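Local coordinates for biotin transporter BioY (Lactococcus lactis subsp. cremoris, PDB 4DVE), which probably captures biotin within the membrane as the substrate-binding S component of an ECF-type ABC transporter, which supplies the energy for its uptake, at residues F29-G34 / G72-L77; M53-A58 / L107-L112; P83-G88 / A92-G97; I134-G139 / G172-A177. All coordinates share one frame; numbering follows the deposited sequence.

Contact 1. Residues F29-G34 / G72-L77; sequences FIIILG and GAFLAL. With BNG (nonyl beta-D-glucopyranoside), chain E.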
loop_
_atom_site.group_PDB
_atom_site.type_symbol
_atom_site.label_atom_id
_atom_site.label_comp_id
_atom_site.label_asym_id
_atom_site.label_seq_id
_atom_site.Cartn_x
_atom_site.Cartn_y
_atom_site.Cartn_z
ATOM N N PHE A 29 8.269 8.054 2.555
ATOM C CA PHE A 29 6.942 8.640 2.327
ATOM C C PHE A 29 5.838 7.873 3.060
ATOM O O PHE A 29 4.948 8.458 3.701
ATOM C CB PHE A 29 6.646 8.704 0.826
ATOM C CG PHE A 29 5.379 9.411 0.490
ATOM C CD1 PHE A 29 5.312 10.790 0.559
ATOM C CD2 PHE A 29 4.245 8.707 0.141
ATOM C CE1 PHE A 29 4.132 11.457 0.264
ATOM C CE2 PHE A 29 3.067 9.367 -0.156
ATOM C CZ PHE A 29 3.004 10.741 -0.085
ATOM N N ILE A 30 5.920 6.556 2.995
ATOM C CA ILE A 30 4.989 5.702 3.697
ATOM C C ILE A 30 5.059 5.951 5.213
ATOM O O ILE A 30 4.011 6.032 5.923
ATOM C CB ILE A 30 5.249 4.224 3.370
ATOM C CG1 ILE A 30 4.953 3.920 1.888
ATOM C CG2 ILE A 30 4.388 3.336 4.285
ATOM C CD1 ILE A 30 5.623 2.640 1.372
ATOM N N ILE A 31 6.287 6.083 5.713
ATOM C CA ILE A 31 6.537 6.405 7.128
ATOM C C ILE A 31 5.948 7.771 7.501
ATOM O O ILE A 31 5.252 7.886 8.511
ATOM C CB ILE A 31 8.048 6.341 7.479
ATOM C CG1 ILE A 31 8.568 4.895 7.366
ATOM C CG2 ILE A 31 8.301 6.892 8.895
ATOM C CD1 ILE A 31 10.080 4.748 7.437
ATOM N N ILE A 32 6.194 8.790 6.681
ATOM C CA ILE A 32 5.653 10.147 6.926
ATOM C C ILE A 32 4.103 10.149 7.006
ATOM O O ILE A 32 3.534 10.800 7.865
ATOM C CB ILE A 32 6.178 11.151 5.858
ATOM C CG1 ILE A 32 7.681 11.416 6.089
ATOM C CG2 ILE A 32 5.418 12.486 5.902
ATOM C CD1 ILE A 32 8.391 12.052 4.906
ATOM N N LEU A 33 3.435 9.398 6.131
ATOM C CA LEU A 33 1.974 9.267 6.188
ATOM C C LEU A 33 1.474 8.711 7.525
ATOM O O LEU A 33 0.396 9.062 7.991
ATOM C CB LEU A 33 1.458 8.409 5.026
ATOM C CG LEU A 33 1.623 8.956 3.592
ATOM C CD1 LEU A 33 1.148 7.886 2.611
ATOM C CD2 LEU A 33 0.902 10.267 3.366
ATOM N N GLY A 34 2.270 7.857 8.142
ATOM C CA GLY A 34 1.987 7.348 9.470
ATOM C C GLY A 34 2.074 8.357 10.609
ATOM O O GLY A 34 1.664 8.033 11.722
ATOM N N GLY A 72 8.494 -3.535 1.732
ATOM C CA GLY A 72 9.156 -4.525 2.557
ATOM C C GLY A 72 10.060 -3.889 3.575
ATOM O O GLY A 72 10.073 -4.295 4.739
ATOM N N ALA A 73 10.796 -2.872 3.146
ATOM C CA ALA A 73 11.725 -2.210 4.025
ATOM C C ALA A 73 10.974 -1.495 5.143
ATOM O O ALA A 73 11.412 -1.493 6.294
ATOM C CB ALA A 73 12.628 -1.244 3.241
ATOM N N PHE A 74 9.868 -0.848 4.781
ATOM C CA PHE A 74 8.998 -0.177 5.740
ATOM C C PHE A 74 8.485 -1.194 6.786
ATOM O O PHE A 74 8.554 -0.969 7.994
ATOM C CB PHE A 74 7.822 0.495 4.990
ATOM C CG PHE A 74 6.611 0.744 5.842
ATOM C CD1 PHE A 74 6.636 1.685 6.859
ATOM C CD2 PHE A 74 5.430 0.044 5.623
ATOM C CE1 PHE A 74 5.516 1.895 7.680
ATOM C CE2 PHE A 74 4.307 0.278 6.423
ATOM C CZ PHE A 74 4.361 1.187 7.447
ATOM N N LEU A 75 7.968 -2.314 6.301
ATOM C CA LEU A 75 7.408 -3.336 7.175
ATOM C C LEU A 75 8.488 -3.948 8.075
ATOM O O LEU A 75 8.243 -4.191 9.268
ATOM C CB LEU A 75 6.701 -4.429 6.348
ATOM C CG LEU A 75 5.456 -3.998 5.600
ATOM C CD1 LEU A 75 4.925 -5.124 4.688
ATOM C CD2 LEU A 75 4.395 -3.577 6.593
ATOM N N ALA A 76 9.669 -4.189 7.503
ATOM C CA ALA A 76 10.806 -4.699 8.259
ATOM C C ALA A 76 11.166 -3.752 9.425
ATOM O O ALA A 76 11.435 -4.195 10.554
ATOM C CB ALA A 76 12.007 -4.924 7.333
ATOM N N LEU A 77 11.145 -2.448 9.157
ATOM C CA LEU A 77 11.392 -1.462 10.202
ATOM C C LEU A 77 10.368 -1.588 11.331
ATOM O O LEU A 77 10.717 -1.516 12.511
ATOM C CB LEU A 77 11.422 -0.042 9.614
ATOM C CG LEU A 77 12.662 0.351 8.793
ATOM C CD1 LEU A 77 12.558 1.792 8.335
ATOM C CD2 LEU A 77 13.964 0.190 9.579
HETATM C C1 BNG E . 15.415 1.697 2.124
HETATM C C2 BNG E . 14.945 1.371 0.711
HETATM C C3 BNG E . 15.769 0.240 0.109
HETATM C C4 BNG E . 17.261 0.503 0.273
HETATM C C5 BNG E . 17.592 0.881 1.712
HETATM C C6 BNG E . 19.071 1.218 1.862
HETATM C "C1'" BNG E . 15.160 3.232 3.900
HETATM C "C2'" BNG E . 14.746 4.677 4.151
HETATM C "C3'" BNG E . 14.329 4.880 5.603
HETATM C "C4'" BNG E . 13.697 6.254 5.803
HETATM C "C5'" BNG E . 13.368 6.495 7.271
HETATM C "C6'" BNG E . 12.521 7.752 7.440
HETATM C "C7'" BNG E . 12.446 8.165 8.905
HETATM C "C8'" BNG E . 11.404 9.258 9.111
HETATM C "C9'" BNG E . 11.655 10.429 8.185
HETATM O O1 BNG E . 14.687 2.818 2.620
HETATM O O2 BNG E . 13.565 0.991 0.743
HETATM O O3 BNG E . 15.458 0.113 -1.285
HETATM O O4 BNG E . 17.996 -0.669 -0.094
HETATM O O5 BNG E . 16.807 2.005 2.103
HETATM O O6 BNG E . 19.273 1.957 3.072
#
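At a site where BioY binds a nonyl glucoside detergent, Ile30 and Ile31 of helix 13-33 meet the ring of Phe74 from helix 52-80, one over a face and the other at the edge. Ile30 supplies the face contact: its CG2 methyl stands over the middle of the ring, 3.5 Å from the centroid of Phe74 and only 3° off the ring normal, a nearly ideal CH-pi contact. The branch reaches this spot because CG2 of Ile30 lies anti to the backbone N (chi1, measured to CG1, is -66°). Ile31 works at the rim of the same ring, where its CG1 meets Phe74 CD1 at 3.8 Å, close to the ring plane. The two segments of this helix pair, predicted to span the membrane, run at 50° to each other with axes 10.4 Å apart, so side chains make the contact. Farther along, Ile31 CD1 touches Leu77 CD1 at 4.0 Å, methyl against methyl. Ile31 also faces the bound nonyl glucoside, its CD1 lying 3.7 Å from C5' of the alkyl tail, while Ala73 CB approaches the sugar hydroxyl O2 at 3.5 Å; Thr27 hydrogen-bonds the same detergent. On the inner side Phe74 packs against Trp106 of helix 100-119 and against Leu85, a residue of the biotin pocket, and its side chain lies about 7 Å from biotin.

Contact 2. Residues M53-A58 / L107-L112; sequences MGIMMA and LFTPFL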
loop_
_atom_site.group_PDB
_atom_site.type_symbol
_atom_site.label_atom_id
_atom_site.label_comp_id
_atom_site.label_asym_id
_atom_site.label_seq_id
_atom_site.Cartn_x
_atom_site.Cartn_y
_atom_site.Cartn_z
HETATM N N MSE A 53 -2.313 4.521 1.635
HETATM C CA MSE A 53 -2.159 5.181 0.333
HETATM C C MSE A 53 -0.740 5.017 -0.234
HETATM O O MSE A 53 -0.542 4.846 -1.465
HETATM C CB MSE A 53 -2.510 6.662 0.482
HETATM C CG MSE A 53 -2.412 7.367 -0.875
HETATM SE SE MSE A 53 -3.061 9.232 -0.765
HETATM C CE MSE A 53 -1.522 9.963 0.214
ATOM N N GLY A 54 0.265 5.138 0.631
ATOM C CA GLY A 54 1.655 5.010 0.188
ATOM C C GLY A 54 1.950 3.602 -0.330
ATOM O O GLY A 54 2.765 3.420 -1.243
ATOM N N ILE A 55 1.316 2.617 0.301
ATOM C CA ILE A 55 1.410 1.240 -0.108
ATOM C C ILE A 55 0.856 1.088 -1.523
ATOM O O ILE A 55 1.420 0.368 -2.330
ATOM C CB ILE A 55 0.626 0.280 0.823
ATOM C CG1 ILE A 55 1.053 0.448 2.293
ATOM C CG2 ILE A 55 0.815 -1.169 0.361
ATOM C CD1 ILE A 55 2.547 0.305 2.533
HETATM N N MSE A 56 -0.226 1.801 -1.814
HETATM C CA MSE A 56 -0.870 1.745 -3.118
HETATM C C MSE A 56 -0.017 2.338 -4.206
HETATM O O MSE A 56 -0.033 1.849 -5.350
HETATM C CB MSE A 56 -2.185 2.533 -3.122
HETATM C CG MSE A 56 -3.242 1.882 -2.278
HETATM SE SE MSE A 56 -4.913 2.940 -2.346
HETATM C CE MSE A 56 -5.577 2.552 -0.527
HETATM N N MSE A 57 0.695 3.416 -3.886
HETATM C CA MSE A 57 1.519 4.127 -4.868
HETATM C C MSE A 57 2.806 3.437 -5.273
HETATM O O MSE A 57 3.304 3.658 -6.391
HETATM C CB MSE A 57 1.930 5.472 -4.274
HETATM C CG MSE A 57 0.757 6.443 -4.143
HETATM SE SE MSE A 57 1.254 7.949 -2.955
HETATM C CE MSE A 57 2.861 8.496 -3.963
ATOM N N ALA A 58 3.370 2.633 -4.369
ATOM C CA ALA A 58 4.707 2.041 -4.528
ATOM C C ALA A 58 4.869 1.215 -5.809
ATOM O O ALA A 58 5.860 1.377 -6.541
ATOM C CB ALA A 58 5.058 1.195 -3.301
ATOM N N LEU A 107 2.325 -6.082 2.032
ATOM C CA LEU A 107 3.503 -6.642 1.414
ATOM C C LEU A 107 3.277 -7.127 -0.021
ATOM O O LEU A 107 4.177 -7.022 -0.833
ATOM C CB LEU A 107 4.075 -7.784 2.250
ATOM C CG LEU A 107 5.395 -8.375 1.726
ATOM C CD1 LEU A 107 6.507 -7.304 1.652
ATOM C CD2 LEU A 107 5.801 -9.554 2.596
ATOM N N PHE A 108 2.081 -7.624 -0.348
ATOM C CA PHE A 108 1.801 -8.163 -1.679
ATOM C C PHE A 108 1.201 -7.161 -2.651
ATOM O O PHE A 108 1.233 -7.377 -3.852
ATOM C CB PHE A 108 0.842 -9.355 -1.551
ATOM C CG PHE A 108 1.438 -10.485 -0.819
ATOM C CD1 PHE A 108 2.234 -11.414 -1.487
ATOM C CD2 PHE A 108 1.277 -10.600 0.554
ATOM C CE1 PHE A 108 2.825 -12.456 -0.790
ATOM C CE2 PHE A 108 1.864 -11.637 1.256
ATOM C CZ PHE A 108 2.643 -12.565 0.589
ATOM N N THR A 109 0.635 -6.087 -2.123
ATOM C CA THR A 109 -0.054 -5.073 -2.918
ATOM C C THR A 109 0.816 -4.471 -4.032
ATOM O O THR A 109 0.355 -4.414 -5.170
ATOM C CB THR A 109 -0.627 -3.977 -1.990
ATOM O OG1 THR A 109 -1.646 -4.579 -1.182
ATOM C CG2 THR A 109 -1.193 -2.763 -2.744
ATOM N N PRO A 110 2.054 -4.042 -3.722
ATOM C CA PRO A 110 2.850 -3.425 -4.813
ATOM C C PRO A 110 3.243 -4.413 -5.870
ATOM O O PRO A 110 3.331 -4.041 -7.017
ATOM C CB PRO A 110 4.095 -2.852 -4.107
ATOM C CG PRO A 110 4.010 -3.301 -2.712
ATOM C CD PRO A 110 2.682 -3.859 -2.402
ATOM N N PHE A 111 3.417 -5.681 -5.496
ATOM C CA PHE A 111 3.709 -6.704 -6.481
ATOM C C PHE A 111 2.511 -6.904 -7.424
ATOM O O PHE A 111 2.639 -6.909 -8.638
ATOM C CB PHE A 111 4.065 -8.044 -5.811
ATOM C CG PHE A 111 4.183 -9.138 -6.801
ATOM C CD1 PHE A 111 3.134 -10.018 -7.019
ATOM C CD2 PHE A 111 5.304 -9.210 -7.627
ATOM C CE1 PHE A 111 3.228 -11.002 -7.998
ATOM C CE2 PHE A 111 5.407 -10.190 -8.607
ATOM C CZ PHE A 111 4.360 -11.077 -8.795
ATOM N N LEU A 112 1.332 -7.059 -6.842
ATOM C CA LEU A 112 0.133 -7.230 -7.631
ATOM C C LEU A 112 -0.142 -6.046 -8.519
ATOM O O LEU A 112 -0.406 -6.222 -9.704
ATOM C CB LEU A 112 -1.066 -7.519 -6.728
ATOM C CG LEU A 112 -0.953 -8.868 -6.019
ATOM C CD1 LEU A 112 -1.975 -8.988 -4.859
ATOM C CD2 LEU A 112 -1.133 -10.011 -7.018
#
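Ile55 and Thr109 make the closest apolar contact here, with Ile55 CG2 3.9 Å from Thr109 CB and almost as near to its CG2 methyl. The two side chains cross at about a right angle, and one methyl of the isoleucine bears on the branched carbon of the threonine. A second set of apolar contacts centres on Pro110: its CD lies 4.3 Å from Ile55 CG2, and its CB faces Ala58 CB at 4.2 Å. The short side chain of Ala58 goes with a close approach of the backbones, its CA 5.8 Å from that of Pro110. These helix segments, from 52-80 and 100-119 of the membrane bundle, run in the same general direction and cross at -33°, their axes 8.0 Å apart. Proline has no N-H to give, and helix 100-119 is kinked here, the N atoms of Pro110 and Phe111 lacking bonds to the preceding turn. The polar bonding is that of Thr109 OG1, which sits beside its own backbone N (chi1 -66°) and is bonded chiefly to Ala105 O, with Phe138 O of helix 128-155 a second, probable partner that would have to share the one hydroxyl hydrogen. Val71 packs on both Ala58 and Pro110.

Contact 3. Residues P83-G88 / A92-G97; sequences PVLTGG and AASFLG. With BNG (nonyl beta-D-glucopyranoside), chain G.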
loop_
_atom_site.group_PDB
_atom_site.type_symbol
_atom_site.label_atom_id
_atom_site.label_comp_id
_atom_site.label_asym_id
_atom_site.label_seq_id
_atom_site.Cartn_x
_atom_site.Cartn_y
_atom_site.Cartn_z
ATOM N N PRO A 83 8.860 2.756 15.560
ATOM C CA PRO A 83 7.446 3.130 15.635
ATOM C C PRO A 83 6.974 3.842 14.358
ATOM O O PRO A 83 6.613 5.019 14.371
ATOM C CB PRO A 83 7.391 4.041 16.876
ATOM C CG PRO A 83 8.756 4.645 16.955
ATOM C CD PRO A 83 9.714 3.620 16.396
ATOM N N VAL A 84 6.985 3.108 13.265
ATOM C CA VAL A 84 6.720 3.671 11.939
ATOM C C VAL A 84 5.288 3.443 11.445
ATOM O O VAL A 84 4.895 3.959 10.397
ATOM C CB VAL A 84 7.701 3.103 10.906
ATOM C CG1 VAL A 84 9.149 3.510 11.269
ATOM C CG2 VAL A 84 7.529 1.596 10.781
ATOM N N LEU A 85 4.501 2.677 12.185
ATOM C CA LEU A 85 3.088 2.497 11.842
ATOM C C LEU A 85 2.320 3.670 12.411
ATOM O O LEU A 85 2.782 4.324 13.354
ATOM C CB LEU A 85 2.529 1.191 12.422
ATOM C CG LEU A 85 3.248 -0.080 11.943
ATOM C CD1 LEU A 85 2.776 -1.311 12.726
ATOM C CD2 LEU A 85 3.079 -0.265 10.440
ATOM N N THR A 86 1.146 3.926 11.845
ATOM C CA THR A 86 0.256 5.011 12.272
ATOM C C THR A 86 0.161 5.224 13.797
ATOM O O THR A 86 -0.072 4.290 14.566
ATOM C CB THR A 86 -1.158 4.789 11.688
ATOM O OG1 THR A 86 -1.081 4.845 10.247
ATOM C CG2 THR A 86 -2.133 5.855 12.234
ATOM N N GLY A 87 0.368 6.469 14.229
ATOM C CA GLY A 87 0.351 6.809 15.646
ATOM C C GLY A 87 1.597 6.417 16.445
ATOM O O GLY A 87 1.544 6.388 17.653
ATOM N N GLY A 88 2.724 6.138 15.800
ATOM C CA GLY A 88 3.941 5.755 16.543
ATOM C C GLY A 88 3.864 4.329 17.085
ATOM O O GLY A 88 4.288 4.052 18.197
ATOM N N ALA A 92 7.020 -6.471 16.557
ATOM C CA ALA A 92 6.612 -7.677 15.879
ATOM C C ALA A 92 5.297 -8.186 16.453
ATOM O O ALA A 92 4.424 -8.632 15.710
ATOM C CB ALA A 92 7.713 -8.736 15.971
ATOM N N ALA A 93 5.118 -8.053 17.764
ATOM C CA ALA A 93 3.882 -8.526 18.411
ATOM C C ALA A 93 2.641 -7.805 17.874
ATOM O O ALA A 93 1.604 -8.429 17.697
ATOM C CB ALA A 93 3.972 -8.400 19.936
ATOM N N SER A 94 2.746 -6.511 17.570
ATOM C CA SER A 94 1.595 -5.779 17.003
ATOM C C SER A 94 1.072 -6.373 15.672
ATOM O O SER A 94 -0.054 -6.106 15.292
ATOM C CB SER A 94 1.934 -4.305 16.773
ATOM O OG SER A 94 2.792 -4.157 15.643
ATOM N N PHE A 95 1.893 -7.153 14.968
ATOM C CA PHE A 95 1.478 -7.792 13.721
ATOM C C PHE A 95 0.542 -8.974 13.926
ATOM O O PHE A 95 -0.067 -9.444 12.965
ATOM C CB PHE A 95 2.695 -8.270 12.901
ATOM C CG PHE A 95 3.358 -7.173 12.103
ATOM C CD1 PHE A 95 4.160 -6.224 12.735
ATOM C CD2 PHE A 95 3.161 -7.082 10.730
ATOM C CE1 PHE A 95 4.768 -5.206 11.989
ATOM C CE2 PHE A 95 3.747 -6.067 9.985
ATOM C CZ PHE A 95 4.553 -5.133 10.617
ATOM N N LEU A 96 0.456 -9.483 15.148
ATOM C CA LEU A 96 -0.524 -10.512 15.471
ATOM C C LEU A 96 -1.823 -9.900 15.974
ATOM O O LEU A 96 -2.737 -10.631 16.336
ATOM C CB LEU A 96 0.015 -11.482 16.543
ATOM C CG LEU A 96 1.158 -12.394 16.109
ATOM C CD1 LEU A 96 1.606 -13.287 17.269
ATOM C CD2 LEU A 96 0.733 -13.212 14.896
ATOM N N GLY A 97 -1.894 -8.571 16.033
ATOM C CA GLY A 97 -3.071 -7.899 16.564
ATOM C C GLY A 97 -4.185 -7.754 15.521
ATOM O O GLY A 97 -4.124 -8.333 14.427
HETATM C C1 BNG G . 8.881 2.607 20.787
HETATM C C2 BNG G . 7.787 3.543 21.285
HETATM C C3 BNG G . 6.535 2.764 21.669
HETATM C C4 BNG G . 6.134 1.794 20.563
HETATM C C5 BNG G . 7.328 0.963 20.107
HETATM C C6 BNG G . 6.946 0.049 18.950
HETATM C "C1'" BNG G . 11.192 2.592 20.297
HETATM C "C2'" BNG G . 12.192 3.249 19.355
HETATM C "C3'" BNG G . 11.944 4.749 19.255
HETATM C "C4'" BNG G . 13.173 5.472 18.718
HETATM C "C5'" BNG G . 12.847 6.920 18.369
HETATM C "C6'" BNG G . 12.197 7.017 16.994
HETATM C "C7'" BNG G . 11.273 8.226 16.911
HETATM C "C8'" BNG G . 11.223 8.967 18.242
HETATM C "C9'" BNG G . 12.609 9.390 18.678
HETATM O O1 BNG G . 10.000 3.374 20.350
HETATM O O2 BNG G . 8.263 4.271 22.423
HETATM O O3 BNG G . 5.460 3.677 21.915
HETATM O O4 BNG G . 5.102 0.924 21.042
HETATM O O5 BNG G . 8.383 1.831 19.699
HETATM O O6 BNG G . 7.970 -0.934 18.760
#
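Leu85 CD1 is the one atom that bridges the two loop segments, lying 4.1 Å from Ser94 OG and 4.4 Å from Phe95 CE1. Both are loose van der Waals contacts, and the methyl approaches the Phe95 ring obliquely. Leu85 reaches across with CG anti to its carbonyl carbon (chi1 -59°), and the same side chain belongs to the biotin pocket, about 4 Å from the ligand. In the next shell Ser94 OG is hydrogen-bonded to Arg103 NH1 and to the carbonyl O of Gly91. Arg103, itself a biotin-pocket residue, also makes a cation-pi contact with Phe95, and so contacts both residues that Leu85 touches. Bonds from i+3 to i, such as Leu96 N to Ala93 O at 3.0 Å, run through the 3-10 segment 93-96. On the other segment, Gly87 and Gly88 continue the loop with positive phi. Pro83 CB meets O5 of a nonyl glucoside at 3.7 Å. Both segments lie in the connection between helices 52-80 and 100-119, where Val84 packs on Ala78 and Phe95 on Leu79 of the first helix, and Gly97 O is hydrogen-bonded to Trp150 of helix 128-155.

Contact 4. Residues I134-G139 / G172-A177; sequences IVLLFG and GDCIKA. With BTN (biotin), chain D.
Val135 and Ala177 form the tight part of this helix pairing, with CG1 of the valine 3.7 Å from CB of the alanine. Val135 directs that methyl across because CG1 stands anti to its backbone N (chi1 170°), and the small alanine lets the CA atoms approach to 6.1 Å. Met56 of helix 52-80, a selenomethionine, packs on both residues and closes this buried side. The other edge is looser: Leu136 CD2 lies 4.3 Å from Cys174 SG, and both residues are partly exposed. Helix 128-155 widens into a pi-type turn at 136-139, just beyond the valine. Asp173 and Lys176 of helix 170-189 carry their polar ends to biotin. Asp173 OD1 accepts a hydrogen bond from N1 of the ligand's ureido ring at 3.0 Å with an N-H...O angle of 160°, whereas the bond from N1 to OD2 is weak and bent, at 136°. Lys176 NZ forms a salt bridge of 2.7 Å with Asp173 OD1, met nearly in line with the C-O bond, and gives a weak hydrogen bond to biotin O3 at 2.9 Å. Asn52 binds both Asp173 OD1 and Lys176 NZ, which also reaches Ile49 O. Asp144 lies close to Asp173 OD2, and Lys176, one helical turn along, may offset that crowding of negative charge. An acidic acceptor for the ureido N-H and a cationic donor for its carbonyl would favour polarisation of the ring.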
loop_
_atom_site.group_PDB
_atom_site.type_symbol
_atom_site.label_atom_id
_atom_site.label_comp_id
_atom_site.label_asym_id
_atom_site.label_seq_id
_atom_site.Cartn_x
_atom_site.Cartn_y
_atom_site.Cartn_z
ATOM N N ILE A 134 -7.181 -1.429 -11.241
ATOM C CA ILE A 134 -6.103 -2.281 -10.697
ATOM C C ILE A 134 -5.737 -1.859 -9.269
ATOM O O ILE A 134 -5.590 -2.709 -8.354
ATOM C CB ILE A 134 -4.857 -2.287 -11.622
ATOM C CG1 ILE A 134 -5.207 -2.950 -12.958
ATOM C CG2 ILE A 134 -3.656 -2.994 -10.968
ATOM C CD1 ILE A 134 -4.239 -2.556 -14.077
ATOM N N VAL A 135 -5.629 -0.555 -9.046
ATOM C CA VAL A 135 -5.308 -0.060 -7.717
ATOM C C VAL A 135 -6.437 -0.396 -6.731
ATOM O O VAL A 135 -6.182 -0.848 -5.623
ATOM C CB VAL A 135 -4.970 1.455 -7.714
ATOM C CG1 VAL A 135 -4.874 1.984 -6.275
ATOM C CG2 VAL A 135 -3.663 1.710 -8.486
ATOM N N LEU A 136 -7.683 -0.214 -7.153
ATOM C CA LEU A 136 -8.850 -0.559 -6.327
ATOM C C LEU A 136 -8.832 -2.052 -5.973
ATOM O O LEU A 136 -8.993 -2.453 -4.797
ATOM C CB LEU A 136 -10.128 -0.268 -7.117
ATOM C CG LEU A 136 -11.521 0.050 -6.587
ATOM C CD1 LEU A 136 -12.610 -0.669 -7.409
ATOM C CD2 LEU A 136 -11.721 -0.080 -5.090
ATOM N N LEU A 137 -8.625 -2.884 -6.992
ATOM C CA LEU A 137 -8.684 -4.327 -6.778
ATOM C C LEU A 137 -7.646 -4.793 -5.756
ATOM O O LEU A 137 -7.975 -5.548 -4.810
ATOM C CB LEU A 137 -8.527 -5.068 -8.091
ATOM C CG LEU A 137 -9.004 -6.486 -8.308
ATOM C CD1 LEU A 137 -10.504 -6.658 -8.004
ATOM C CD2 LEU A 137 -8.723 -6.836 -9.786
ATOM N N PHE A 138 -6.416 -4.333 -5.920
ATOM C CA PHE A 138 -5.324 -4.858 -5.103
ATOM C C PHE A 138 -4.908 -4.019 -3.919
ATOM O O PHE A 138 -4.448 -4.571 -2.919
ATOM C CB PHE A 138 -4.147 -5.210 -5.965
ATOM C CG PHE A 138 -4.473 -6.229 -7.017
ATOM C CD1 PHE A 138 -4.874 -7.495 -6.660
ATOM C CD2 PHE A 138 -4.373 -5.918 -8.360
ATOM C CE1 PHE A 138 -5.165 -8.444 -7.626
ATOM C CE2 PHE A 138 -4.677 -6.855 -9.330
ATOM C CZ PHE A 138 -5.070 -8.122 -8.962
ATOM N N GLY A 139 -5.072 -2.705 -4.012
ATOM C CA GLY A 139 -4.762 -1.824 -2.907
ATOM C C GLY A 139 -5.919 -1.619 -1.941
ATOM O O GLY A 139 -5.702 -1.225 -0.821
ATOM N N GLY A 172 -12.924 6.370 2.165
ATOM C CA GLY A 172 -11.561 6.873 2.356
ATOM C C GLY A 172 -10.569 6.112 1.468
ATOM O O GLY A 172 -9.678 6.715 0.872
ATOM N N ASP A 173 -10.742 4.798 1.345
ATOM C CA ASP A 173 -9.839 3.997 0.502
ATOM C C ASP A 173 -9.984 4.309 -1.003
ATOM O O ASP A 173 -8.967 4.309 -1.731
ATOM C CB ASP A 173 -9.947 2.501 0.782
ATOM C CG ASP A 173 -9.366 2.109 2.158
ATOM O OD1 ASP A 173 -8.724 2.967 2.819
ATOM O OD2 ASP A 173 -9.574 0.943 2.611
ATOM N N CYS A 174 -11.210 4.616 -1.443
ATOM C CA CYS A 174 -11.450 5.025 -2.828
ATOM C C CYS A 174 -10.831 6.373 -3.153
ATOM O O CYS A 174 -10.226 6.530 -4.234
ATOM C CB CYS A 174 -12.947 5.054 -3.168
ATOM S SG CYS A 174 -13.610 3.396 -3.411
ATOM N N ILE A 175 -10.972 7.330 -2.232
ATOM C CA ILE A 175 -10.283 8.617 -2.354
ATOM C C ILE A 175 -8.760 8.411 -2.462
ATOM O O ILE A 175 -8.116 9.040 -3.315
ATOM C CB ILE A 175 -10.599 9.574 -1.189
ATOM C CG1 ILE A 175 -12.061 10.037 -1.240
ATOM C CG2 ILE A 175 -9.684 10.798 -1.210
ATOM C CD1 ILE A 175 -12.538 10.532 0.117
ATOM N N LYS A 176 -8.204 7.549 -1.615
ATOM C CA LYS A 176 -6.757 7.250 -1.645
ATOM C C LYS A 176 -6.346 6.644 -2.967
ATOM O O LYS A 176 -5.295 6.976 -3.476
ATOM C CB LYS A 176 -6.315 6.315 -0.513
ATOM C CG LYS A 176 -6.441 6.918 0.892
ATOM C CD LYS A 176 -6.371 5.824 1.966
ATOM C CE LYS A 176 -7.269 6.087 3.158
ATOM N NZ LYS A 176 -7.298 4.932 4.092
ATOM N N ALA A 177 -7.150 5.724 -3.494
ATOM C CA ALA A 177 -6.842 5.069 -4.767
ATOM C C ALA A 177 -6.883 6.079 -5.935
ATOM O O ALA A 177 -6.039 6.007 -6.848
ATOM C CB ALA A 177 -7.800 3.903 -5.031
HETATM C C11 BTN D . -1.724 -0.481 11.628
HETATM O O11 BTN D . -1.056 0.579 11.604
HETATM O O12 BTN D . -1.728 -1.186 12.647
HETATM C C10 BTN D . -2.531 -0.945 10.401
HETATM C C9 BTN D . -3.900 -0.271 10.287
HETATM C C8 BTN D . -4.682 -0.832 9.075
HETATM C C7 BTN D . -5.912 0.033 8.757
HETATM C C2 BTN D . -6.686 -0.466 7.550
HETATM S S1 BTN D . -5.727 -0.260 6.038
HETATM C C6 BTN D . -7.196 -0.431 5.048
HETATM C C5 BTN D . -8.371 0.211 5.827
HETATM N N1 BTN D . -8.515 1.603 5.488
HETATM C C3 BTN D . -8.257 2.416 6.508
HETATM O O3 BTN D . -8.317 3.647 6.478
HETATM N N2 BTN D . -7.940 1.663 7.575
HETATM C C4 BTN D . -8.010 0.247 7.313
#

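In the fold
Helix 52-80 ties contacts 1 and 2 together: their centres are 11 Å apart, and Phe29 CE2 packs 3.6 Å from the selenium of Met57. Contact 1 also reaches contact 3, through a probable hydrogen bond from Gly87 N to Gly34 O. Contact 2 joins contact 4, 10 Å away between centres, where Thr109 CG2 packs 3.7 Å from Gly139 CA. Contacts 3 and 4 do not touch; 22 Å separates their centres, on opposite sides of the chain's centre, yet both supply biotin-pocket residues: Leu85 near the ligand's carboxylate tail, Asp173 and Lys176 at its ureido ring.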